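Local atomic coordinates of 2-methyl-aconitate isomerase (Shewanella oneidensis, PDB entry 5K87), a protein that catalyses the cis-trans isomerization of 2-methyl-aconitate, by base-catalysed proton abstraction and rotation about the C2-C3 bond, in the propionate-degrading 2-methylcitrate cycle II. Residues A[237-246]-A[309-320]; A[330-338]-A[366-377]. The protein carries 1 engineered substitution. All coordinates share one frame; numbering follows the deposited sequence.

How the contacts relate
The first contact met from the N terminus is contact 1. It brings the loop and short helix 237-246 against the hairpin segment 309-320, closing a loop of 62 residues that holds helix 249-266 and strand 283-288, the antiparallel neighbour of strand 308-314. The helix that begins at 324 comes next in the chain, and its last part belongs to contact 2, where 330-338 meets the hairpin 366-377 after a shorter excursion of 27 residues through helix 340-344 and strand 352-357. The two loops are in series, neither nested nor crossing. Their centres lie about 26 Å apart, yet they touch where Val310 CG1 packs 3.6 Å from Ile330 CD1, strand against helix.

Contact 1: residues A[237-246]-A[309-320]; sequences TGTELQDDIN and LVRALSMGKLHH
Asn246 sets its amide against the backbone of Leu318, with Leu318 O in the amide plane, pairing with both polar groups of that residue. OD1 of Asn246 takes the N-H of Leu318 on a lone pair (OD1 to N 2.8 Å), while ND2 donates to Leu318 O at 3.1 Å, again on a lone pair, and the aliphatic part of Lys317 slants across this amide. A second donor shares Leu318 O: Gln242 NE2 arrives at 2.8 Å on a nearly straight line (171°), slightly tilted from the carbonyl plane. Two bonds thus fix that carbonyl. The extended end of Gln242 runs alongside His320, pointing the same way, and its OE1 is held by Lys61 of the second subunit. With CG of Leu318 anti to the backbone N (chi1 -170°), the isobutyl group is turned toward 237-246, CD2 of Leu318 lying 3.7 Å from Leu241 O just before the short helix and CD1 meeting Ile245 CD1 at 4.2 Å, the two side chains crossing at about a right angle. Strands 309-314 and 317-318 form a beta hairpin closed by a type I' turn from Ser314 to Lys317. It borders the active site: Ser314 and His319 bind substrate, and His319, its ND1 hydrogen-bonded with Ala321 N, uses NE2 to hydrogen-bond a malonate ion. Back along the first strand of the hairpin, Arg311 bends at chi2 (58°) and presents one side of its guanidinium to Glu240 O, which lies in the guanidinium plane and accepts from NE at 2.8 Å and from NH2 at 3.1 Å. Gly238 O sits over one face of the same group, too poorly angled for a bond to NE or NH1, and Tyr293 adds a cation-pi contact. The Glu240 carboxylate turns back to its own loop, receiving the N-H groups of Thr237 and Gly238 on syn lone pairs.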
# COMPACT_ATOMS: atom_id res chain seq x y z
N THR A 237 -11.72 0.31 -25.53
CA THR A 237 -11.13 -0.61 -26.50
C THR A 237 -10.72 -1.93 -25.86
O THR A 237 -10.48 -2.91 -26.56
CB THR A 237 -9.89 -0.02 -27.15
OG1 THR A 237 -8.88 0.15 -26.16
CG2 THR A 237 -10.22 1.33 -27.77
N GLY A 238 -10.62 -1.95 -24.53
CA GLY A 238 -10.13 -3.12 -23.83
C GLY A 238 -8.65 -3.05 -23.48
O GLY A 238 -8.15 -3.90 -22.76
N THR A 239 -7.96 -2.02 -23.97
CA THR A 239 -6.54 -1.86 -23.67
C THR A 239 -6.28 -0.89 -22.52
O THR A 239 -5.13 -0.59 -22.21
CB THR A 239 -5.74 -1.37 -24.90
OG1 THR A 239 -6.17 -0.05 -25.25
CG2 THR A 239 -5.91 -2.32 -26.08
N GLU A 240 -7.34 -0.40 -21.90
CA GLU A 240 -7.23 0.63 -20.87
C GLU A 240 -6.38 0.18 -19.69
O GLU A 240 -6.38 -1.01 -19.30
CB GLU A 240 -8.61 1.05 -20.38
CG GLU A 240 -9.40 1.92 -21.36
CD GLU A 240 -9.95 1.15 -22.54
OE1 GLU A 240 -10.10 -0.09 -22.46
OE2 GLU A 240 -10.26 1.80 -23.57
N LEU A 241 -5.66 1.13 -19.11
CA LEU A 241 -4.91 0.93 -17.88
C LEU A 241 -5.60 1.66 -16.73
O LEU A 241 -6.55 2.40 -16.96
CB LEU A 241 -3.48 1.42 -18.06
CG LEU A 241 -2.70 0.73 -19.18
CD1 LEU A 241 -1.27 1.25 -19.24
CD2 LEU A 241 -2.73 -0.78 -18.98
N GLN A 242 -5.14 1.45 -15.50
CA GLN A 242 -5.82 2.03 -14.36
C GLN A 242 -5.99 3.54 -14.47
O GLN A 242 -7.04 4.07 -14.12
CB GLN A 242 -5.11 1.69 -13.05
CG GLN A 242 -5.31 0.26 -12.62
CD GLN A 242 -4.73 0.03 -11.26
OE1 GLN A 242 -3.58 0.39 -11.00
NE2 GLN A 242 -5.54 -0.51 -10.36
N ASP A 243 -4.97 4.24 -14.97
CA ASP A 243 -5.03 5.70 -15.05
C ASP A 243 -6.07 6.21 -16.04
O ASP A 243 -6.44 7.39 -16.01
CB ASP A 243 -3.66 6.30 -15.37
CG ASP A 243 -2.66 6.11 -14.24
OD1 ASP A 243 -3.10 5.95 -13.08
OD2 ASP A 243 -1.44 6.13 -14.51
N ASP A 244 -6.55 5.34 -16.93
CA ASP A 244 -7.59 5.72 -17.88
C ASP A 244 -8.97 5.73 -17.24
O ASP A 244 -9.90 6.33 -17.77
CB ASP A 244 -7.60 4.76 -19.06
CG ASP A 244 -6.33 4.83 -19.88
OD1 ASP A 244 -5.84 5.96 -20.12
OD2 ASP A 244 -5.83 3.77 -20.28
N ILE A 245 -9.11 5.05 -16.10
CA ILE A 245 -10.43 4.87 -15.49
C ILE A 245 -10.51 5.33 -14.04
O ILE A 245 -11.51 5.92 -13.62
CB ILE A 245 -10.91 3.39 -15.64
CG1 ILE A 245 -11.24 3.12 -17.12
CG2 ILE A 245 -12.11 3.09 -14.76
CD1 ILE A 245 -11.59 1.69 -17.45
N ASN A 246 -9.45 5.11 -13.27
CA ASN A 246 -9.56 5.26 -11.82
C ASN A 246 -9.57 6.69 -11.30
O ASN A 246 -9.90 6.92 -10.14
CB ASN A 246 -8.55 4.38 -11.09
CG ASN A 246 -8.93 2.92 -11.16
OD1 ASN A 246 -10.04 2.59 -11.55
ND2 ASN A 246 -8.00 2.04 -10.79
N LEU A 309 -9.08 -9.57 -24.66
CA LEU A 309 -8.74 -8.63 -23.60
C LEU A 309 -9.86 -8.62 -22.58
O LEU A 309 -11.04 -8.64 -22.93
CB LEU A 309 -8.62 -7.23 -24.18
CG LEU A 309 -7.61 -7.09 -25.31
CD1 LEU A 309 -7.53 -5.64 -25.74
CD2 LEU A 309 -6.25 -7.62 -24.91
N VAL A 310 -9.49 -8.60 -21.29
CA VAL A 310 -10.47 -8.42 -20.23
C VAL A 310 -9.93 -7.46 -19.18
O VAL A 310 -8.80 -7.60 -18.72
CB VAL A 310 -10.84 -9.75 -19.53
CG1 VAL A 310 -12.02 -9.52 -18.59
CG2 VAL A 310 -11.17 -10.86 -20.53
N ARG A 311 -10.77 -6.49 -18.82
CA ARG A 311 -10.49 -5.58 -17.72
C ARG A 311 -11.61 -5.77 -16.72
O ARG A 311 -12.77 -5.91 -17.11
CB ARG A 311 -10.50 -4.14 -18.23
CG ARG A 311 -9.13 -3.57 -18.52
CD ARG A 311 -8.33 -4.37 -19.53
NE ARG A 311 -7.13 -3.63 -19.90
CZ ARG A 311 -6.09 -4.14 -20.54
NH1 ARG A 311 -6.08 -5.41 -20.93
NH2 ARG A 311 -5.05 -3.37 -20.81
N ALA A 312 -11.30 -5.77 -15.43
CA ALA A 312 -12.35 -5.94 -14.42
C ALA A 312 -12.24 -4.89 -13.34
O ALA A 312 -11.16 -4.36 -13.08
CB ALA A 312 -12.29 -7.32 -13.81
N LEU A 313 -13.37 -4.58 -12.71
CA LEU A 313 -13.37 -3.72 -11.54
C LEU A 313 -13.52 -4.54 -10.28
O LEU A 313 -14.15 -5.60 -10.29
CB LEU A 313 -14.52 -2.70 -11.60
CG LEU A 313 -14.28 -1.47 -12.48
CD1 LEU A 313 -14.50 -1.81 -13.95
CD2 LEU A 313 -15.17 -0.32 -12.04
N SER A 314 -12.92 -4.06 -9.20
CA SER A 314 -13.14 -4.66 -7.90
C SER A 314 -13.28 -3.54 -6.88
O SER A 314 -12.45 -2.64 -6.83
CB SER A 314 -11.99 -5.59 -7.52
OG SER A 314 -12.31 -6.33 -6.35
N MET A 315 -14.35 -3.60 -6.11
CA MET A 315 -14.60 -2.60 -5.07
C MET A 315 -14.56 -1.17 -5.63
O MET A 315 -14.07 -0.26 -4.96
CB MET A 315 -13.62 -2.76 -3.90
CG MET A 315 -13.54 -4.20 -3.34
SD MET A 315 -15.12 -4.85 -2.75
CE MET A 315 -15.35 -3.84 -1.28
N GLY A 316 -15.06 -0.99 -6.85
CA GLY A 316 -15.24 0.33 -7.41
C GLY A 316 -14.04 0.92 -8.15
O GLY A 316 -14.05 2.10 -8.48
N LYS A 317 -13.02 0.11 -8.40
CA LYS A 317 -11.86 0.57 -9.15
C LYS A 317 -11.46 -0.46 -10.18
O LYS A 317 -11.64 -1.65 -9.95
CB LYS A 317 -10.68 0.80 -8.20
CG LYS A 317 -10.86 1.95 -7.22
CD LYS A 317 -10.75 3.28 -7.93
CE LYS A 317 -11.11 4.43 -6.99
NZ LYS A 317 -10.21 4.47 -5.81
N LEU A 318 -10.91 -0.02 -11.30
CA LEU A 318 -10.29 -0.95 -12.23
C LEU A 318 -9.16 -1.69 -11.53
O LEU A 318 -8.27 -1.06 -10.95
CB LEU A 318 -9.76 -0.22 -13.47
CG LEU A 318 -9.32 -1.17 -14.58
CD1 LEU A 318 -10.55 -1.73 -15.29
CD2 LEU A 318 -8.39 -0.49 -15.57
N HIS A 319 -9.20 -3.01 -11.60
CA HIS A 319 -8.21 -3.86 -10.96
C HIS A 319 -6.88 -3.80 -11.71
O HIS A 319 -6.85 -3.73 -12.94
CB HIS A 319 -8.75 -5.29 -10.91
CG HIS A 319 -7.96 -6.21 -10.05
ND1 HIS A 319 -6.83 -6.87 -10.50
CD2 HIS A 319 -8.14 -6.63 -8.78
CE1 HIS A 319 -6.35 -7.63 -9.54
NE2 HIS A 319 -7.13 -7.50 -8.47
N HIS A 320 -5.78 -3.85 -10.97
CA HIS A 320 -4.46 -3.66 -11.54
C HIS A 320 -4.01 -4.82 -12.43
O HIS A 320 -3.12 -4.66 -13.27
CB HIS A 320 -3.43 -3.41 -10.43
CG HIS A 320 -3.07 -4.62 -9.63
ND1 HIS A 320 -1.84 -5.22 -9.71
CD2 HIS A 320 -3.79 -5.35 -8.74
CE1 HIS A 320 -1.80 -6.26 -8.90
NE2 HIS A 320 -2.97 -6.37 -8.30

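Contact 2: residues A[330-338]-A[366-377]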
# COMPACT_ATOMS: atom_id res chain seq x y z
N ILE A 330 -13.84 -15.89 -16.48
CA ILE A 330 -13.40 -15.68 -17.85
C ILE A 330 -13.18 -17.01 -18.56
O ILE A 330 -13.69 -17.23 -19.66
CB ILE A 330 -12.11 -14.83 -17.92
CG1 ILE A 330 -12.38 -13.41 -17.45
CG2 ILE A 330 -11.54 -14.81 -19.35
CD1 ILE A 330 -11.13 -12.64 -17.07
N GLY A 331 -12.41 -17.89 -17.94
CA GLY A 331 -12.10 -19.17 -18.55
C GLY A 331 -13.36 -20.01 -18.76
O GLY A 331 -13.53 -20.66 -19.80
N THR A 332 -14.24 -20.01 -17.76
CA THR A 332 -15.50 -20.74 -17.85
C THR A 332 -16.39 -20.16 -18.95
O THR A 332 -16.92 -20.91 -19.79
CB THR A 332 -16.23 -20.73 -16.49
OG1 THR A 332 -15.38 -21.32 -15.49
CG2 THR A 332 -17.54 -21.51 -16.57
N ALA A 333 -16.57 -18.85 -18.96
CA ALA A 333 -17.42 -18.25 -19.99
C ALA A 333 -16.83 -18.48 -21.38
O ALA A 333 -17.56 -18.70 -22.35
CB ALA A 333 -17.61 -16.76 -19.74
N ALA A 334 -15.51 -18.40 -21.48
CA ALA A 334 -14.85 -18.58 -22.77
C ALA A 334 -15.08 -19.98 -23.32
O ALA A 334 -15.08 -20.18 -24.54
CB ALA A 334 -13.37 -18.30 -22.67
N ALA A 335 -15.29 -20.95 -22.43
CA ALA A 335 -15.49 -22.35 -22.83
C ALA A 335 -16.92 -22.65 -23.26
O ALA A 335 -17.22 -23.75 -23.75
CB ALA A 335 -15.08 -23.27 -21.69
N ILE A 336 -17.82 -21.70 -23.05
CA ILE A 336 -19.22 -21.88 -23.44
C ILE A 336 -19.51 -21.08 -24.70
O ILE A 336 -19.58 -19.85 -24.66
CB ILE A 336 -20.16 -21.42 -22.33
CG1 ILE A 336 -19.80 -22.08 -20.99
CG2 ILE A 336 -21.60 -21.72 -22.71
CD1 ILE A 336 -19.92 -23.58 -21.00
N PRO A 337 -19.69 -21.78 -25.84
CA PRO A 337 -19.89 -21.07 -27.11
C PRO A 337 -21.07 -20.12 -27.05
O PRO A 337 -22.16 -20.51 -26.62
CB PRO A 337 -20.14 -22.21 -28.10
CG PRO A 337 -19.40 -23.37 -27.50
CD PRO A 337 -19.59 -23.24 -26.02
N GLY A 338 -20.85 -18.87 -27.45
CA GLY A 338 -21.92 -17.90 -27.49
C GLY A 338 -21.93 -16.84 -26.40
O GLY A 338 -22.63 -15.85 -26.53
N ALA A 366 -10.53 -24.09 -18.89
CA ALA A 366 -11.78 -24.57 -18.31
C ALA A 366 -12.32 -25.70 -19.15
O ALA A 366 -12.46 -25.57 -20.37
CB ALA A 366 -12.80 -23.46 -18.19
N GLN A 367 -12.62 -26.81 -18.49
CA GLN A 367 -13.05 -28.04 -19.15
C GLN A 367 -14.57 -28.13 -19.19
O GLN A 367 -15.20 -28.51 -18.20
CB GLN A 367 -12.45 -29.24 -18.42
CG GLN A 367 -12.77 -30.59 -19.03
CD GLN A 367 -12.21 -31.74 -18.21
OE1 GLN A 367 -11.56 -31.52 -17.19
NE2 GLN A 367 -12.46 -32.96 -18.66
N ALA A 368 -15.16 -27.77 -20.33
CA ALA A 368 -16.60 -27.82 -20.53
C ALA A 368 -16.99 -29.05 -21.34
O ALA A 368 -16.46 -29.27 -22.43
CB ALA A 368 -17.10 -26.57 -21.22
N VAL A 369 -17.91 -29.84 -20.80
CA VAL A 369 -18.39 -31.03 -21.49
C VAL A 369 -19.91 -31.04 -21.44
O VAL A 369 -20.52 -30.59 -20.48
CB VAL A 369 -17.81 -32.34 -20.87
CG1 VAL A 369 -16.32 -32.22 -20.64
CG2 VAL A 369 -18.52 -32.70 -19.58
N GLN A 370 -20.51 -31.54 -22.51
CA GLN A 370 -21.96 -31.66 -22.55
C GLN A 370 -22.39 -32.88 -21.76
O GLN A 370 -21.73 -33.91 -21.79
CB GLN A 370 -22.44 -31.76 -24.00
CG GLN A 370 -22.36 -30.45 -24.76
CD GLN A 370 -23.71 -29.76 -24.86
OE1 GLN A 370 -24.69 -30.36 -25.30
NE2 GLN A 370 -23.76 -28.50 -24.44
N GLU A 371 -23.50 -32.73 -21.06
CA GLU A 371 -24.14 -33.82 -20.35
C GLU A 371 -25.63 -33.57 -20.49
O GLU A 371 -26.10 -32.49 -20.15
CB GLU A 371 -23.74 -33.78 -18.88
CG GLU A 371 -24.32 -34.89 -18.03
CD GLU A 371 -24.08 -34.67 -16.55
OE1 GLU A 371 -24.91 -34.00 -15.90
OE2 GLU A 371 -23.05 -35.16 -16.04
N ASN A 372 -26.36 -34.53 -21.05
CA ASN A 372 -27.80 -34.39 -21.27
C ASN A 372 -28.13 -33.12 -22.07
O ASN A 372 -29.12 -32.44 -21.80
CB ASN A 372 -28.53 -34.41 -19.92
CG ASN A 372 -30.03 -34.55 -20.07
OD1 ASN A 372 -30.80 -33.85 -19.42
ND2 ASN A 372 -30.45 -35.45 -20.94
N GLY A 373 -27.28 -32.80 -23.03
CA GLY A 373 -27.49 -31.64 -23.88
C GLY A 373 -27.29 -30.30 -23.21
O GLY A 373 -27.72 -29.27 -23.73
N GLU A 374 -26.62 -30.29 -22.05
CA GLU A 374 -26.35 -29.07 -21.30
C GLU A 374 -24.89 -29.02 -20.90
O GLU A 374 -24.26 -30.06 -20.67
CB GLU A 374 -27.24 -28.97 -20.05
CG GLU A 374 -28.73 -28.96 -20.34
CD GLU A 374 -29.18 -27.69 -21.05
OE1 GLU A 374 -28.53 -26.64 -20.87
OE2 GLU A 374 -30.18 -27.75 -21.80
N TRP A 375 -24.34 -27.81 -20.80
CA TRP A 375 -22.95 -27.65 -20.43
C TRP A 375 -22.69 -27.91 -18.96
O TRP A 375 -23.43 -27.45 -18.09
CB TRP A 375 -22.46 -26.25 -20.76
CG TRP A 375 -22.27 -26.04 -22.20
CD1 TRP A 375 -22.98 -25.20 -23.00
CD2 TRP A 375 -21.31 -26.68 -23.04
NE1 TRP A 375 -22.51 -25.27 -24.29
CE2 TRP A 375 -21.49 -26.18 -24.34
CE3 TRP A 375 -20.31 -27.64 -22.81
CZ2 TRP A 375 -20.70 -26.59 -25.41
CZ3 TRP A 375 -19.54 -28.05 -23.87
CH2 TRP A 375 -19.74 -27.53 -25.16
N THR A 376 -21.62 -28.64 -18.70
CA THR A 376 -21.07 -28.74 -17.36
C THR A 376 -19.60 -28.35 -17.44
O THR A 376 -18.93 -28.63 -18.44
CB THR A 376 -21.16 -30.17 -16.81
OG1 THR A 376 -20.33 -31.03 -17.60
CG2 THR A 376 -22.59 -30.67 -16.86
N VAL A 377 -19.11 -27.67 -16.41
CA VAL A 377 -17.70 -27.34 -16.34
C VAL A 377 -17.06 -28.09 -15.18
O VAL A 377 -17.37 -27.85 -14.02
CB VAL A 377 -17.45 -25.83 -16.23
CG1 VAL A 377 -15.96 -25.56 -16.10
CG2 VAL A 377 -18.01 -25.13 -17.46
O HOH W 1 -11.48 -21.99 -21.44
O HOH W 2 -23.26 -22.95 -25.92
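The delta methyl of Ile336 is pressed onto the indole of Trp375, with CD1 4.0 Å from the centroid of the five-membered ring and 26° off its normal, a CH-pi contact over the face. With CG1 beside the backbone N (chi1 -52°) and the chain bent again at chi2 (-62°), the branch spans the pyrrole side of the ring, CD1 above CG and CG2 near CD1 of the indole. Gln370 NE2, from the same hairpin as the indole, lies over the opposite face. Ile336 CD1 also fills the hollow between Ala368 CB and Val377 CG2. Pro337 continues the surface at the benzene end, its CD 3.6 Å from Trp375 CZ2, and a water accepts a hydrogen bond from Trp375 NE1 at 2.9 Å and donates to Pro337 O at 2.8 Å, bridging the two segments. Residues 366-377 form a beta hairpin with a type I' turn at Glu371-Glu374, against which the last part of the helix that begins at 324 and the loop after it are laid. Small residues allow the close fit. Ala335 CB drops between Ala366 CB (4.2 Å) and Ala368 CB (3.9 Å), and Ala366 CB in turn abuts the carbonyl of Gly331, 3.3 Å from Gly331 O. Beside this, Thr332 CG2 rests on Val377 CG2 at 3.8 Å; the Thr332 hydroxyl hydrogen-bonds Val328 O within the helix. Met197 and Leu203, from loops, pack against Thr332 and Ile336 respectively.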